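Local coordinates for phosphorylated carbohydrates phosphatase TM_1254 (Thermotoga maritima msb8, PDB 3KBB), which dephosphorylates sugar phosphates such as erythrose 4-phosphate, fructose 6-phosphate and mannose 6-phosphate with the help of a divalent metal, cobalt giving the highest activity, at residues Y19-R25 against E74-F79. Numbering follows the deposited sequence.
Sequences YFEAYRR and EKKRVF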
loop_
_atom_site.group_PDB
_atom_site.type_symbol
_atom_site.label_atom_id
_atom_site.label_comp_id
_atom_site.label_asym_id
_atom_site.label_seq_id
_atom_site.Cartn_x
_atom_site.Cartn_y
_atom_site.Cartn_z
ATOM N N TYR A 19 3.714 -8.013 -9.312
ATOM C CA TYR A 19 2.890 -9.215 -9.278
ATOM C C TYR A 19 3.062 -10.065 -10.532
ATOM O O TYR A 19 3.037 -11.290 -10.444
ATOM C CB TYR A 19 1.430 -8.860 -9.054
ATOM C CG TYR A 19 1.106 -8.843 -7.586
ATOM C CD1 TYR A 19 1.719 -7.918 -6.733
ATOM C CD2 TYR A 19 0.211 -9.754 -7.044
ATOM C CE1 TYR A 19 1.444 -7.901 -5.371
ATOM C CE2 TYR A 19 -0.062 -9.763 -5.674
ATOM C CZ TYR A 19 0.551 -8.813 -4.854
ATOM O OH TYR A 19 0.268 -8.819 -3.513
ATOM N N PHE A 20 3.218 -9.418 -11.686
ATOM C CA PHE A 20 3.395 -10.171 -12.924
ATOM C C PHE A 20 4.601 -11.093 -12.814
ATOM O O PHE A 20 4.473 -12.304 -13.014
ATOM C CB PHE A 20 3.468 -9.284 -14.176
ATOM C CG PHE A 20 3.750 -10.071 -15.424
ATOM C CD1 PHE A 20 2.738 -10.834 -16.016
ATOM C CD2 PHE A 20 5.032 -10.113 -15.964
ATOM C CE1 PHE A 20 3.000 -11.608 -17.161
ATOM C CE2 PHE A 20 5.303 -10.876 -17.096
ATOM C CZ PHE A 20 4.291 -11.630 -17.684
ATOM N N GLU A 21 5.765 -10.538 -12.466
ATOM C CA GLU A 21 6.963 -11.353 -12.314
ATOM C C GLU A 21 6.822 -12.494 -11.289
ATOM O O GLU A 21 7.264 -13.632 -11.539
ATOM C CB GLU A 21 8.203 -10.478 -12.042
ATOM C CG GLU A 21 9.485 -11.261 -11.907
ATOM C CD GLU A 21 9.786 -12.144 -13.121
ATOM O OE1 GLU A 21 9.277 -11.849 -14.236
ATOM O OE2 GLU A 21 10.568 -13.108 -12.954
ATOM N N ALA A 22 6.182 -12.207 -10.151
ATOM C CA ALA A 22 5.947 -13.238 -9.130
ATOM C C ALA A 22 5.097 -14.392 -9.701
ATOM O O ALA A 22 5.458 -15.574 -9.548
ATOM C CB ALA A 22 5.239 -12.626 -7.908
ATOM N N TYR A 23 4.005 -14.043 -10.369
ATOM C CA TYR A 23 3.098 -15.067 -10.916
ATOM C C TYR A 23 3.718 -15.767 -12.137
ATOM O O TYR A 23 3.512 -16.968 -12.347
ATOM C CB TYR A 23 1.739 -14.491 -11.264
ATOM C CG TYR A 23 0.890 -14.054 -10.080
ATOM C CD1 TYR A 23 1.312 -14.259 -8.761
ATOM C CD2 TYR A 23 -0.360 -13.495 -10.294
ATOM C CE1 TYR A 23 0.509 -13.846 -7.663
ATOM C CE2 TYR A 23 -1.162 -13.111 -9.231
ATOM C CZ TYR A 23 -0.726 -13.289 -7.927
ATOM O OH TYR A 23 -1.562 -12.870 -6.921
ATOM N N ARG A 24 4.500 -15.016 -12.905
ATOM C CA ARG A 24 5.263 -15.590 -14.035
ATOM C C ARG A 24 6.256 -16.646 -13.543
ATOM O O ARG A 24 6.360 -17.734 -14.144
ATOM C CB ARG A 24 5.954 -14.475 -14.840
ATOM C CG ARG A 24 6.480 -14.930 -16.237
ATOM C CD ARG A 24 7.609 -14.026 -16.760
ATOM N NE ARG A 24 8.771 -14.096 -15.892
ATOM C CZ ARG A 24 9.672 -15.072 -15.908
ATOM N NH1 ARG A 24 9.585 -16.062 -16.818
ATOM N NH2 ARG A 24 10.684 -15.037 -15.053
ATOM N N ARG A 25 6.977 -16.355 -12.463
ATOM C CA ARG A 25 7.871 -17.330 -11.842
ATOM C C ARG A 25 7.168 -18.578 -11.302
ATOM O O ARG A 25 7.703 -19.697 -11.404
ATOM C CB ARG A 25 8.666 -16.690 -10.711
ATOM C CG ARG A 25 9.751 -15.760 -11.208
ATOM C CD ARG A 25 10.602 -15.239 -10.038
ATOM N NE ARG A 25 11.470 -14.118 -10.412
ATOM C CZ ARG A 25 12.519 -13.733 -9.692
ATOM N NH1 ARG A 25 12.827 -14.375 -8.558
ATOM N NH2 ARG A 25 13.258 -12.701 -10.091
ATOM N N GLU A 74 7.617 -17.311 -4.291
ATOM C CA GLU A 74 8.004 -16.475 -5.427
ATOM C C GLU A 74 7.807 -14.972 -5.172
ATOM O O GLU A 74 8.632 -14.153 -5.597
ATOM C CB GLU A 74 7.288 -16.919 -6.714
ATOM C CG GLU A 74 7.544 -18.378 -7.126
ATOM C CD GLU A 74 9.005 -18.728 -7.480
ATOM O OE1 GLU A 74 9.940 -17.888 -7.337
ATOM O OE2 GLU A 74 9.204 -19.898 -7.913
ATOM N N LYS A 75 6.731 -14.604 -4.478
ATOM C CA LYS A 75 6.526 -13.202 -4.090
ATOM C C LYS A 75 7.655 -12.692 -3.181
ATOM O O LYS A 75 8.141 -11.576 -3.355
ATOM C CB LYS A 75 5.161 -13.004 -3.425
ATOM C CG LYS A 75 4.006 -13.065 -4.399
ATOM C CD LYS A 75 2.638 -12.993 -3.705
ATOM C CE LYS A 75 2.260 -11.548 -3.323
ATOM N NZ LYS A 75 0.855 -11.489 -2.839
ATOM N N LYS A 76 8.085 -13.520 -2.230
ATOM C CA LYS A 76 9.170 -13.148 -1.325
ATOM C C LYS A 76 10.440 -12.845 -2.091
ATOM O O LYS A 76 11.096 -11.838 -1.836
ATOM C CB LYS A 76 9.431 -14.266 -0.294
ATOM C CG LYS A 76 8.463 -14.272 0.892
ATOM C CD LYS A 76 8.644 -13.027 1.775
ATOM C CE LYS A 76 8.262 -13.288 3.233
ATOM N NZ LYS A 76 6.829 -13.665 3.402
ATOM N N ARG A 77 10.776 -13.726 -3.028
ATOM C CA ARG A 77 11.978 -13.609 -3.832
ATOM C C ARG A 77 11.933 -12.374 -4.706
ATOM O O ARG A 77 12.898 -11.605 -4.737
ATOM C CB ARG A 77 12.138 -14.838 -4.715
ATOM C CG ARG A 77 12.442 -16.112 -3.952
ATOM C CD ARG A 77 12.828 -17.230 -4.910
ATOM N NE ARG A 77 12.503 -18.559 -4.393
ATOM C CZ ARG A 77 13.261 -19.263 -3.554
ATOM N NH1 ARG A 77 14.413 -18.773 -3.101
ATOM N NH2 ARG A 77 12.859 -20.465 -3.159
ATOM N N VAL A 78 10.824 -12.205 -5.423
ATOM C CA VAL A 78 10.653 -11.069 -6.307
ATOM C C VAL A 78 10.710 -9.768 -5.498
ATOM O O VAL A 78 11.422 -8.833 -5.892
ATOM C CB VAL A 78 9.351 -11.170 -7.158
ATOM C CG1 VAL A 78 9.129 -9.917 -8.001
ATOM C CG2 VAL A 78 9.405 -12.406 -8.080
ATOM N N PHE A 79 9.980 -9.712 -4.375
ATOM C CA PHE A 79 9.893 -8.459 -3.590
ATOM C C PHE A 79 11.263 -8.170 -3.014
ATOM O O PHE A 79 11.788 -7.046 -3.114
ATOM C CB PHE A 79 8.853 -8.553 -2.468
ATOM C CG PHE A 79 7.415 -8.524 -2.943
ATOM C CD1 PHE A 79 7.087 -8.510 -4.302
ATOM C CD2 PHE A 79 6.387 -8.525 -2.020
ATOM C CE1 PHE A 79 5.761 -8.501 -4.727
ATOM C CE2 PHE A 79 5.054 -8.537 -2.439
ATOM C CZ PHE A 79 4.741 -8.507 -3.787
HETATM O O HOH W 1 12.726 -17.618 -8.031
#
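Glu74 CG lies against Arg25 CB, and its CB sits beside Ala22 O. Its carboxylate does not bond the guanidinium directly, but suits a water that donates to OE1 and links weakly to Arg25 NH1. The next residue, Lys75, suits a site that is apolar along its first methylenes and polar at its end: CG lies 3.7 Å from Ala22 CB, where the small methyl lets the helices approach closely, with the Ala22 and Lys75 CA atoms 5.1 Å apart. A bend at chi3 (80°) then swings NZ over to donate to Tyr19 OH at 2.8 Å. Glu47 shares that ammonium through a salt bridge. Arg77 pairs an aliphatic CB, brushing Arg25 NH1, with a charged end that leads away toward solvent. Val78, buried and branched at CB, reaches Glu21 CG with both methyls; CG2 also meets Ala22 CA and sits over one face of the Arg25 guanidinium, 3.6 Å from NE. Glu21 helps fix that group's rotation: OE2 receives Arg25 NE through its anti lone pair (2.9 Å) and Arg24 NH2 through its syn one, while OE1 takes Arg24 NE. Replacing Glu21 with a leucine would probably cost both arginines their shared carboxylate, leaving Arg25 to Glu81 and Arg24 to Glu28. Phe79, a buried flat ring long enough to span the gap, brings its edge at CZ to Tyr19 CE1 at 3.7 Å, the two planes tilted by 50°. Segments 19-25 and 74-79 cross at 134°, their axes 8.6 Å apart at closest approach, in the helical cap that HAD phosphatases of this type insert after the first strand, here 3-7; helices 36-42 and 47-57 touch Tyr19, and the six-stranded parallel sheet belongs to the separate core.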